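Long-range contacts in glutathione S-transferase domain (Burkholderia graminis, PDB 4MF5), which binds glutathione and probably transfers it to electrophilic substrates: residues A[42-48]-A[66-72]; A[187-193]-A[230-236]; A[195-201]-A[239-243]. One frame throughout, in Å; residues are numbered along the deposited sequence.

Contact 1: residues A[42-48]-A[66-72]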
loop_
_atom_site.group_PDB
_atom_site.type_symbol
_atom_site.label_atom_id
_atom_site.label_comp_id
_atom_site.label_asym_id
_atom_site.label_seq_id
_atom_site.Cartn_x
_atom_site.Cartn_y
_atom_site.Cartn_z
ATOM N N ARG A 42 22.923 -11.700 -10.637
ATOM C CA ARG A 42 21.742 -12.048 -9.844
ATOM C C ARG A 42 21.063 -10.794 -9.324
ATOM O O ARG A 42 21.726 -9.807 -8.996
ATOM C CB ARG A 42 22.133 -12.908 -8.624
ATOM C CG ARG A 42 22.869 -14.176 -9.010
ATOM C CD ARG A 42 23.307 -15.086 -7.855
ATOM N NE ARG A 42 24.271 -16.076 -8.373
ATOM C CZ ARG A 42 24.975 -16.956 -7.655
ATOM N NH1 ARG A 42 24.864 -17.009 -6.352
ATOM N NH2 ARG A 42 25.813 -17.795 -8.257
ATOM N N LEU A 43 19.746 -10.853 -9.202
ATOM C CA LEU A 43 19.007 -9.846 -8.484
ATOM C C LEU A 43 19.668 -9.603 -7.126
ATOM O O LEU A 43 19.988 -10.553 -6.377
ATOM C CB LEU A 43 17.568 -10.312 -8.324
ATOM C CG LEU A 43 16.619 -9.329 -7.626
ATOM C CD1 LEU A 43 15.205 -9.444 -8.188
ATOM C CD2 LEU A 43 16.618 -9.529 -6.115
ATOM N N GLN A 44 19.863 -8.324 -6.795
ATOM C CA GLN A 44 20.482 -7.912 -5.546
ATOM C C GLN A 44 19.367 -7.521 -4.581
ATOM O O GLN A 44 18.515 -6.697 -4.908
ATOM C CB GLN A 44 21.371 -6.703 -5.810
ATOM C CG GLN A 44 22.466 -6.962 -6.855
ATOM C CD GLN A 44 23.527 -7.895 -6.335
ATOM O OE1 GLN A 44 24.164 -7.618 -5.312
ATOM N NE2 GLN A 44 23.740 -9.010 -7.024
ATOM N N LEU A 45 19.396 -8.101 -3.387
ATOM C CA LEU A 45 18.410 -7.830 -2.339
ATOM C C LEU A 45 19.110 -7.162 -1.170
ATOM O O LEU A 45 20.055 -7.721 -0.623
ATOM C CB LEU A 45 17.765 -9.135 -1.870
ATOM C CG LEU A 45 16.843 -9.013 -0.664
ATOM C CD1 LEU A 45 15.614 -8.171 -0.980
ATOM C CD2 LEU A 45 16.441 -10.387 -0.154
ATOM N N TYR A 46 18.616 -5.987 -0.769
ATOM C CA TYR A 46 19.167 -5.226 0.358
ATOM C C TYR A 46 18.078 -5.224 1.414
ATOM O O TYR A 46 17.049 -4.570 1.261
ATOM C CB TYR A 46 19.567 -3.830 -0.099
ATOM C CG TYR A 46 20.422 -3.829 -1.359
ATOM C CD1 TYR A 46 21.807 -3.942 -1.312
ATOM C CD2 TYR A 46 19.818 -3.710 -2.604
ATOM C CE1 TYR A 46 22.557 -3.939 -2.477
ATOM C CE2 TYR A 46 20.565 -3.713 -3.766
ATOM C CZ TYR A 46 21.931 -3.827 -3.702
ATOM O OH TYR A 46 22.633 -3.810 -4.883
ATOM N N SER A 47 18.253 -6.040 2.453
ATOM C CA SER A 47 17.146 -6.331 3.344
ATOM C C SER A 47 17.599 -6.723 4.738
ATOM O O SER A 47 18.788 -6.790 5.048
ATOM C CB SER A 47 16.296 -7.425 2.691
ATOM O OG SER A 47 15.034 -7.549 3.329
ATOM N N LEU A 48 16.597 -6.998 5.562
ATOM C CA LEU A 48 16.743 -7.480 6.930
ATOM C C LEU A 48 15.539 -8.384 7.133
ATOM O O LEU A 48 14.490 -8.099 6.580
ATOM C CB LEU A 48 16.694 -6.317 7.920
ATOM C CG LEU A 48 17.032 -6.575 9.386
ATOM C CD1 LEU A 48 18.493 -6.960 9.556
ATOM C CD2 LEU A 48 16.700 -5.334 10.203
ATOM N N PRO A 66 17.284 -16.641 -8.784
ATOM C CA PRO A 66 18.534 -16.413 -8.053
ATOM C C PRO A 66 18.602 -15.012 -7.475
ATOM O O PRO A 66 18.145 -14.045 -8.095
ATOM C CB PRO A 66 19.606 -16.610 -9.139
ATOM C CG PRO A 66 18.946 -17.524 -10.146
ATOM C CD PRO A 66 17.522 -17.066 -10.178
ATOM N N TYR A 67 19.213 -14.896 -6.312
ATOM C CA TYR A 67 19.411 -13.577 -5.737
ATOM C C TYR A 67 20.624 -13.565 -4.849
ATOM O O TYR A 67 21.075 -14.611 -4.359
ATOM C CB TYR A 67 18.167 -13.108 -4.983
ATOM C CG TYR A 67 17.838 -13.840 -3.700
ATOM C CD1 TYR A 67 17.234 -15.094 -3.732
ATOM C CD2 TYR A 67 18.099 -13.273 -2.462
ATOM C CE1 TYR A 67 16.870 -15.755 -2.565
ATOM C CE2 TYR A 67 17.756 -13.926 -1.288
ATOM C CZ TYR A 67 17.144 -15.155 -1.342
ATOM O OH TYR A 67 16.794 -15.759 -0.156
ATOM N N GLU A 68 21.150 -12.369 -4.624
ATOM C CA GLU A 68 22.280 -12.143 -3.749
ATOM C C GLU A 68 21.821 -11.270 -2.599
ATOM O O GLU A 68 21.535 -10.095 -2.804
ATOM C CB GLU A 68 23.427 -11.460 -4.498
ATOM C CG GLU A 68 24.660 -11.275 -3.632
ATOM C CD GLU A 68 25.853 -10.687 -4.334
ATOM O OE1 GLU A 68 25.807 -10.531 -5.565
ATOM O OE2 GLU A 68 26.846 -10.372 -3.630
ATOM N N PRO A 69 21.713 -11.830 -1.387
ATOM C CA PRO A 69 21.225 -11.062 -0.254
ATOM C C PRO A 69 22.341 -10.240 0.383
ATOM O O PRO A 69 23.487 -10.667 0.453
ATOM C CB PRO A 69 20.737 -12.137 0.710
ATOM C CG PRO A 69 21.601 -13.312 0.415
ATOM C CD PRO A 69 21.879 -13.259 -1.068
ATOM N N HIS A 70 21.960 -9.079 0.879
ATOM C CA HIS A 70 22.849 -8.159 1.575
ATOM C C HIS A 70 22.143 -7.685 2.826
ATOM O O HIS A 70 21.026 -7.177 2.743
ATOM C CB HIS A 70 23.186 -6.966 0.696
ATOM C CG HIS A 70 23.863 -7.347 -0.578
ATOM N ND1 HIS A 70 25.191 -7.720 -0.648
ATOM C CD2 HIS A 70 23.383 -7.432 -1.838
ATOM C CE1 HIS A 70 25.494 -8.015 -1.902
ATOM N NE2 HIS A 70 24.413 -7.850 -2.643
ATOM N N LEU A 71 22.800 -7.840 3.972
ATOM C CA LEU A 71 22.203 -7.513 5.244
ATOM C C LEU A 71 22.366 -6.020 5.531
ATOM O O LEU A 71 23.481 -5.500 5.668
ATOM C CB LEU A 71 22.878 -8.331 6.343
ATOM C CG LEU A 71 22.274 -8.173 7.739
ATOM C CD1 LEU A 71 20.916 -8.823 7.825
ATOM C CD2 LEU A 71 23.227 -8.747 8.783
ATOM N N VAL A 72 21.243 -5.337 5.622
ATOM C CA VAL A 72 21.186 -3.929 5.941
ATOM C C VAL A 72 20.932 -3.835 7.439
ATOM O O VAL A 72 19.809 -4.054 7.904
ATOM C CB VAL A 72 20.077 -3.234 5.141
ATOM C CG1 VAL A 72 19.961 -1.776 5.518
ATOM C CG2 VAL A 72 20.311 -3.382 3.642
HETATM O O HOH W 1 23.726 -15.253 -4.552
HETATM O O HOH W 2 18.369 -13.093 -10.625
#

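Contact 2: residues A[187-193]-A[230-236]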
loop_
_atom_site.group_PDB
_atom_site.type_symbol
_atom_site.label_atom_id
_atom_site.label_comp_id
_atom_site.label_asym_id
_atom_site.label_seq_id
_atom_site.Cartn_x
_atom_site.Cartn_y
_atom_site.Cartn_z
ATOM N N GLU A 187 -10.069 -13.253 8.492
ATOM C CA GLU A 187 -10.789 -14.454 8.915
ATOM C C GLU A 187 -11.996 -14.726 8.028
ATOM O O GLU A 187 -12.210 -15.853 7.560
ATOM C CB GLU A 187 -11.221 -14.311 10.370
ATOM C CG GLU A 187 -11.971 -15.490 10.919
ATOM C CD GLU A 187 -11.135 -16.742 11.016
ATOM O OE1 GLU A 187 -9.902 -16.640 10.988
ATOM O OE2 GLU A 187 -11.732 -17.838 11.138
ATOM N N GLN A 188 -12.812 -13.721 7.808
ATOM C CA GLN A 188 -13.971 -13.872 6.941
ATOM C C GLN A 188 -13.582 -14.163 5.513
ATOM O O GLN A 188 -14.238 -14.932 4.854
ATOM C CB GLN A 188 -14.882 -12.644 7.030
ATOM C CG GLN A 188 -16.163 -12.787 6.267
ATOM C CD GLN A 188 -16.964 -13.988 6.782
ATOM O OE1 GLN A 188 -17.298 -14.037 7.973
ATOM N NE2 GLN A 188 -17.181 -14.999 5.922
ATOM N N ARG A 189 -12.497 -13.558 5.038
ATOM C CA ARG A 189 -12.045 -13.812 3.687
ATOM C C ARG A 189 -11.578 -15.257 3.504
ATOM O O ARG A 189 -11.789 -15.886 2.462
ATOM C CB ARG A 189 -10.931 -12.833 3.329
ATOM C CG ARG A 189 -10.311 -13.071 1.983
ATOM C CD ARG A 189 -11.284 -12.873 0.876
ATOM N NE ARG A 189 -10.661 -13.228 -0.354
ATOM C CZ ARG A 189 -11.249 -13.135 -1.534
ATOM N NH1 ARG A 189 -10.587 -13.551 -2.606
ATOM N NH2 ARG A 189 -12.466 -12.610 -1.650
ATOM N N LEU A 190 -10.913 -15.792 4.519
ATOM C CA LEU A 190 -10.359 -17.142 4.449
ATOM C C LEU A 190 -11.397 -18.220 4.674
ATOM O O LEU A 190 -11.110 -19.396 4.425
ATOM C CB LEU A 190 -9.207 -17.293 5.434
ATOM C CG LEU A 190 -7.943 -16.547 5.025
ATOM C CD1 LEU A 190 -7.006 -16.474 6.228
ATOM C CD2 LEU A 190 -7.244 -17.180 3.843
ATOM N N GLU A 191 -12.605 -17.868 5.115
ATOM C CA GLU A 191 -13.649 -18.855 5.280
ATOM C C GLU A 191 -13.960 -19.476 3.937
ATOM O O GLU A 191 -14.337 -18.788 2.991
ATOM C CB GLU A 191 -14.886 -18.205 5.892
ATOM C CG GLU A 191 -16.055 -19.143 6.092
ATOM C CD GLU A 191 -15.719 -20.332 6.963
ATOM O OE1 GLU A 191 -14.937 -20.204 7.928
ATOM O OE2 GLU A 191 -16.282 -21.415 6.684
ATOM N N GLY A 192 -13.798 -20.791 3.845
ATOM C CA GLY A 192 -14.073 -21.499 2.612
ATOM C C GLY A 192 -12.973 -21.351 1.574
ATOM O O GLY A 192 -13.176 -21.772 0.438
ATOM N N ARG A 193 -11.818 -20.781 1.931
ATOM C CA ARG A 193 -10.699 -20.611 1.013
ATOM C C ARG A 193 -9.439 -21.199 1.607
ATOM O O ARG A 193 -9.185 -21.087 2.808
ATOM C CB ARG A 193 -10.449 -19.125 0.697
ATOM C CG ARG A 193 -11.546 -18.463 -0.106
ATOM C CD ARG A 193 -11.201 -17.030 -0.518
ATOM N NE ARG A 193 -12.247 -16.484 -1.381
ATOM C CZ ARG A 193 -13.383 -15.923 -0.964
ATOM N NH1 ARG A 193 -13.635 -15.740 0.333
ATOM N NH2 ARG A 193 -14.287 -15.515 -1.863
ATOM N N PHE A 230 -9.572 -16.544 15.579
ATOM C CA PHE A 230 -9.521 -16.465 14.114
ATOM C C PHE A 230 -9.004 -17.809 13.585
ATOM O O PHE A 230 -7.856 -17.925 13.153
ATOM C CB PHE A 230 -8.621 -15.294 13.700
ATOM C CG PHE A 230 -8.994 -14.005 14.381
ATOM C CD1 PHE A 230 -10.075 -13.242 13.930
ATOM C CD2 PHE A 230 -8.280 -13.548 15.479
ATOM C CE1 PHE A 230 -10.435 -12.066 14.573
ATOM C CE2 PHE A 230 -8.652 -12.367 16.121
ATOM C CZ PHE A 230 -9.713 -11.629 15.652
ATOM N N PRO A 231 -9.843 -18.845 13.607
ATOM C CA PRO A 231 -9.343 -20.190 13.275
ATOM C C PRO A 231 -8.875 -20.331 11.818
ATOM O O PRO A 231 -7.901 -21.047 11.563
ATOM C CB PRO A 231 -10.548 -21.098 13.593
ATOM C CG PRO A 231 -11.728 -20.186 13.569
ATOM C CD PRO A 231 -11.215 -18.885 14.128
ATOM N N ASN A 232 -9.556 -19.711 10.866
ATOM C CA ASN A 232 -9.065 -19.747 9.499
ATOM C C ASN A 232 -7.694 -19.090 9.360
ATOM O O ASN A 232 -6.827 -19.579 8.643
ATOM C CB ASN A 232 -10.033 -19.082 8.528
ATOM C CG ASN A 232 -11.275 -19.889 8.300
ATOM O OD1 ASN A 232 -11.225 -20.966 7.683
ATOM N ND2 ASN A 232 -12.377 -19.365 8.712
ATOM N N VAL A 233 -7.501 -17.956 10.027
ATOM C CA VAL A 233 -6.192 -17.308 10.028
ATOM C C VAL A 233 -5.162 -18.260 10.636
ATOM O O VAL A 233 -4.056 -18.397 10.113
ATOM C CB VAL A 233 -6.216 -15.967 10.782
ATOM C CG1 VAL A 233 -4.808 -15.406 10.944
ATOM C CG2 VAL A 233 -7.101 -14.961 10.078
ATOM N N GLN A 234 -5.506 -18.921 11.741
ATOM C CA GLN A 234 -4.552 -19.835 12.356
ATOM C C GLN A 234 -4.191 -21.003 11.444
ATOM O O GLN A 234 -3.039 -21.420 11.415
ATOM C CB GLN A 234 -5.109 -20.381 13.683
ATOM C CG GLN A 234 -5.278 -19.273 14.729
ATOM C CD GLN A 234 -5.355 -19.823 16.122
ATOM O OE1 GLN A 234 -6.225 -20.716 16.443
ATOM N NE2 GLN A 234 -4.492 -19.383 16.955
ATOM N N ARG A 235 -5.171 -21.532 10.726
ATOM C CA ARG A 235 -4.938 -22.581 9.751
ATOM C C ARG A 235 -3.971 -22.147 8.667
ATOM O O ARG A 235 -2.999 -22.853 8.354
ATOM C CB ARG A 235 -6.284 -22.955 9.108
ATOM C CG ARG A 235 -6.233 -23.835 7.886
ATOM C CD ARG A 235 -7.597 -24.187 7.305
ATOM N NE ARG A 235 -8.452 -23.052 6.948
ATOM C CZ ARG A 235 -8.311 -22.264 5.888
ATOM N NH1 ARG A 235 -7.271 -22.436 5.062
ATOM N NH2 ARG A 235 -9.225 -21.325 5.651
ATOM N N ALA A 236 -4.255 -21.007 8.065
ATOM C CA ALA A 236 -3.445 -20.539 6.949
ATOM C C ALA A 236 -2.061 -20.119 7.424
ATOM O O ALA A 236 -1.081 -20.361 6.714
ATOM C CB ALA A 236 -4.168 -19.416 6.225
HETATM O O HOH W 3 -12.825 -22.429 6.040
#

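Contact 3: residues A[195-201]-A[239-243]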
loop_
_atom_site.group_PDB
_atom_site.type_symbol
_atom_site.label_atom_id
_atom_site.label_comp_id
_atom_site.label_asym_id
_atom_site.label_seq_id
_atom_site.Cartn_x
_atom_site.Cartn_y
_atom_site.Cartn_z
ATOM N N TRP A 195 -6.319 -20.114 0.625
ATOM C CA TRP A 195 -5.448 -18.958 0.675
ATOM C C TRP A 195 -6.300 -17.723 0.383
ATOM O O TRP A 195 -7.496 -17.821 0.074
ATOM C CB TRP A 195 -4.300 -19.120 -0.343
ATOM C CG TRP A 195 -3.371 -20.219 -0.016
ATOM C CD1 TRP A 195 -3.247 -21.407 -0.663
ATOM C CD2 TRP A 195 -2.425 -20.253 1.062
ATOM N NE1 TRP A 195 -2.293 -22.182 -0.072
ATOM C CE2 TRP A 195 -1.755 -21.488 0.981
ATOM C CE3 TRP A 195 -2.083 -19.358 2.085
ATOM C CZ2 TRP A 195 -0.758 -21.850 1.889
ATOM C CZ3 TRP A 195 -1.092 -19.716 2.969
ATOM C CH2 TRP A 195 -0.447 -20.947 2.872
ATOM N N ILE A 196 -5.694 -16.538 0.460
ATOM C CA ILE A 196 -6.467 -15.317 0.327
ATOM C C ILE A 196 -7.236 -15.245 -1.002
ATOM O O ILE A 196 -8.378 -14.780 -1.039
ATOM C CB ILE A 196 -5.594 -14.076 0.590
ATOM C CG1 ILE A 196 -5.211 -14.036 2.065
ATOM C CG2 ILE A 196 -6.294 -12.794 0.158
ATOM C CD1 ILE A 196 -4.103 -13.044 2.373
ATOM N N LEU A 197 -6.618 -15.699 -2.100
ATOM C CA LEU A 197 -7.267 -15.664 -3.407
ATOM C C LEU A 197 -7.992 -16.969 -3.737
ATOM O O LEU A 197 -8.464 -17.122 -4.854
ATOM C CB LEU A 197 -6.271 -15.326 -4.510
ATOM C CG LEU A 197 -5.563 -13.985 -4.300
ATOM C CD1 LEU A 197 -4.636 -13.715 -5.471
ATOM C CD2 LEU A 197 -6.532 -12.834 -4.126
ATOM N N GLY A 198 -8.127 -17.892 -2.797
ATOM C CA GLY A 198 -8.822 -19.147 -3.062
ATOM C C GLY A 198 -7.841 -20.293 -3.035
ATOM O O GLY A 198 -7.044 -20.438 -2.105
ATOM N N ASP A 199 -7.902 -21.136 -4.064
ATOM C CA ASP A 199 -7.061 -22.304 -4.090
ATOM C C ASP A 199 -5.594 -21.980 -4.243
ATOM O O ASP A 199 -4.751 -22.720 -3.738
ATOM C CB ASP A 199 -7.440 -23.236 -5.251
ATOM C CG ASP A 199 -8.742 -23.972 -5.040
ATOM O OD1 ASP A 199 -9.266 -24.019 -3.913
ATOM O OD2 ASP A 199 -9.216 -24.562 -6.035
ATOM N N GLN A 200 -5.268 -20.902 -4.946
ATOM C CA GLN A 200 -3.875 -20.662 -5.317
ATOM C C GLN A 200 -3.185 -19.718 -4.343
ATOM O O GLN A 200 -3.579 -18.568 -4.185
ATOM C CB GLN A 200 -3.792 -20.094 -6.710
ATOM C CG GLN A 200 -4.397 -21.019 -7.756
ATOM C CD GLN A 200 -3.828 -22.430 -7.717
ATOM O OE1 GLN A 200 -4.574 -23.409 -7.734
ATOM N NE2 GLN A 200 -2.503 -22.540 -7.661
ATOM N N TYR A 201 -2.128 -20.214 -3.715
ATOM C CA TYR A 201 -1.198 -19.418 -2.929
ATOM C C TYR A 201 -0.625 -18.315 -3.822
ATOM O O TYR A 201 -0.310 -18.571 -4.982
ATOM C CB TYR A 201 -0.091 -20.357 -2.453
ATOM C CG TYR A 201 1.078 -19.748 -1.732
ATOM C CD1 TYR A 201 0.969 -19.299 -0.423
ATOM C CD2 TYR A 201 2.334 -19.698 -2.334
ATOM C CE1 TYR A 201 2.080 -18.838 0.273
ATOM C CE2 TYR A 201 3.438 -19.231 -1.658
ATOM C CZ TYR A 201 3.317 -18.830 -0.337
ATOM O OH TYR A 201 4.411 -18.431 0.409
ATOM N N ALA A 239 -0.010 -23.280 7.901
ATOM C CA ALA A 239 0.392 -23.789 6.595
ATOM C C ALA A 239 1.533 -22.940 6.034
ATOM O O ALA A 239 2.518 -23.456 5.508
ATOM C CB ALA A 239 -0.797 -23.798 5.646
ATOM N N PHE A 240 1.407 -21.622 6.136
ATOM C CA PHE A 240 2.387 -20.695 5.580
ATOM C C PHE A 240 3.769 -20.924 6.165
ATOM O O PHE A 240 4.750 -21.070 5.425
ATOM C CB PHE A 240 1.915 -19.264 5.843
ATOM C CG PHE A 240 2.818 -18.209 5.242
ATOM C CD1 PHE A 240 2.674 -17.850 3.912
ATOM C CD2 PHE A 240 3.760 -17.559 5.997
ATOM C CE1 PHE A 240 3.462 -16.869 3.347
ATOM C CE2 PHE A 240 4.568 -16.567 5.443
ATOM C CZ PHE A 240 4.408 -16.222 4.113
ATOM N N VAL A 241 3.857 -20.945 7.499
ATOM C CA VAL A 241 5.166 -20.994 8.121
ATOM C C VAL A 241 5.867 -22.303 7.904
ATOM O O VAL A 241 7.098 -22.348 8.000
ATOM C CB VAL A 241 5.136 -20.613 9.622
ATOM C CG1 VAL A 241 4.628 -19.194 9.813
ATOM C CG2 VAL A 241 4.332 -21.604 10.458
ATOM N N ALA A 242 5.115 -23.360 7.578
ATOM C CA ALA A 242 5.682 -24.678 7.310
ATOM C C ALA A 242 6.231 -24.836 5.894
ATOM O O ALA A 242 6.925 -25.822 5.621
ATOM C CB ALA A 242 4.651 -25.752 7.575
ATOM N N ARG A 243 5.897 -23.939 4.974
ATOM C CA ARG A 243 6.394 -24.071 3.615
ATOM C C ARG A 243 7.912 -23.971 3.599
ATOM O O ARG A 243 8.473 -23.025 4.148
ATOM C CB ARG A 243 5.801 -22.980 2.713
ATOM C CG ARG A 243 4.294 -23.094 2.513
ATOM C CD ARG A 243 3.735 -21.989 1.641
ATOM N NE ARG A 243 4.252 -22.042 0.271
ATOM C CZ ARG A 243 3.682 -22.700 -0.718
ATOM N NH1 ARG A 243 2.574 -23.407 -0.523
ATOM N NH2 ARG A 243 4.216 -22.641 -1.919
#

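Contact 1: residues A[42-48]-A[66-72]
Strands 43-47 and 67-71 are the two parallel strands of the beta-alpha-beta unit that opens the thioredoxin-like N-terminal domain of a glutathione S-transferase, and Gln44, Glu68 and His70 meet on one face of this pair. The strand axes approach to 4.6 Å at 22°, and the backbone bonds alternate as parallel pairing requires: Leu43 O accepts from Glu68 N, Leu45 N gives to Glu68 O, Leu45 O accepts from His70 N, Ser47 N gives to His70 O, and Ser47 O accepts from Val72 N. Gln44 bends at its second torsion (chi2 -70°), which brings its amide over toward the side chains of Glu68 and His70. Its OE1 takes the proton of His70 NE2 at 2.7 Å, in the imidazole plane but tilted from the carbonyl plane. Its NE2 spends one hydrogen on Arg42 O and the other on Glu68 OE1, the latter 3.0 Å away and approached from above the carboxylate plane. Three bonds thereby fix the rotation of the amide. Glu68 takes further protons from the backbone N atoms of Ala38 and His39. Beside this network the rings of Tyr46 and His70 are nearly parallel, planes at 16°, but displaced, with little overlap; Tyr46 CE1 reaches His70 CD2 at 3.6 Å. On the other face, Leu45 CD2 lies 3.9 Å from Tyr67 CE2, and Tyr67 OH bonds to Glu61 and Ser252. Water 1 bridges Arg42 NH1 and Tyr67 O. Strand 67-71 edges the sheet, strand 43-47 pairs on its other side with antiparallel strand 95-98, and the connecting helix 51-63 packs on Leu43, Leu45 and Tyr67.

Contact 2: residues A[187-193]-A[230-236]
Glu187 receives the first turn of helix 231-242 with both oxygens of its carboxylate. OE1 accepts from Val233 N at 2.9 Å on its syn side, and OE2 accepts from Asn232 N, also 2.9 Å away, through its syn lone pair. Two backbone N-H groups that have no carbonyl of an earlier turn to meet are thus satisfied by a side chain from another helix, and the negative carboxylate would also suit the positive end of the helix dipole. The Glu187 chain is bent at chi2 (66°), bringing the carboxylate round to these amides. Asn232 ND2 gives OE2 a second proton, the third bond of the carboxylate, from well above its plane. The other hydrogen of ND2 goes to Glu191 OE1 at 2.8 Å, close to the amide plane, so ND2 spends one hydrogen on each acid. Asn232 OD1 is satisfied in turn by Arg235 NH2 and by water 3, which links it to Gly192 N. Arg235 NH2 also gives to Arg193 O at 2.9 Å, in a bent bond of 132°; NH1 bonds to Glu194 O and adds a weak bond to Arg193 O. Arg235 therefore ties its own helix to the chain leaving the type II turn from Leu190 to Arg193. Next to these polar groups Leu190 fits knob-into-hole among Asn232, Val233, Arg235 and Ala236, its CD1 4.1 Å from Ala236 CB. The contact joins the C-terminal end of helix 170-190 to the start of helix 231-242 in the all-helical C-terminal domain, with Phe209 and Val212 of helix 203-216 packing against its apolar side.

Contact 3: residues A[195-201]-A[239-243]
Tyr201 carries the guanidinium of Arg243 flat on one face of its ring, a stacked cation-pi pair within the all-helical C-terminal domain of the glutathione S-transferase fold. The planes are 23° apart, and Arg243 CZ stands 3.7 Å from the ring centroid, only 18° off the normal. NE lies offset toward the rim, 3.4 Å from Tyr201 CZ, while CD adds a CH-pi contact to the same face. The arginine chain reaches this place by bending at chi3 (64°), and then runs back along the ring, antiparallel to the tyrosine side chain. The position of the guanidinium is set by more than the ring: Arg243 NE forms a salt bridge with Glu62 of helix 51-63, and Tyr201 OH reaches the same Glu62 oxygen in a weak hydrogen bond. One acid of the N-terminal domain thus meets both members of the stack, which would probably steady the cation over the ring.

Phe240 comes to Tyr201 from a different side, with its CD1 at the edge of the tyrosine ring, 3.8 Å from Tyr201 CE1. Its own ring also meets that of Phe209 on helix 203-216. Trp195, the first residue of the type I turn that ends at Gly198, extends its indole toward the last turns of helix 231-242, and Tyr201 CD1 sits over one face of that indole. Each of the three aromatic side chains thus touches the other two, Trp195 and Tyr201 from the loop and Phe240 from the helix, with Val246 of helix 244-250 touching both Tyr201 and Phe240. At the far end of the indole, Trp195 CH2 lies 3.8 Å from Phe240 N, near the ring plane, and 4.0 Å from Ala239 CB.

Overall arrangement
Contact 1 belongs to the N-terminal domain and contacts 2 and 3 to the C-terminal one. The centre of contact 1 is about 32 Å from that of contact 2, on the opposite side of the chain's centre, and about 25 Å from that of contact 3. Contacts 2 and 3 are neighbours, their centres about 10 Å apart: they share helix 231-242 and touch directly, Arg189 NE lying 2.8 Å from Ile196 O in a probable hydrogen bond. The side chain of Leu48 in contact 1 is about 6 Å from the bound glutathione, and that of Val72 about 4 Å from the side chain of Ile93 in its pocket. Contact 2 lies away from the glutathione sites.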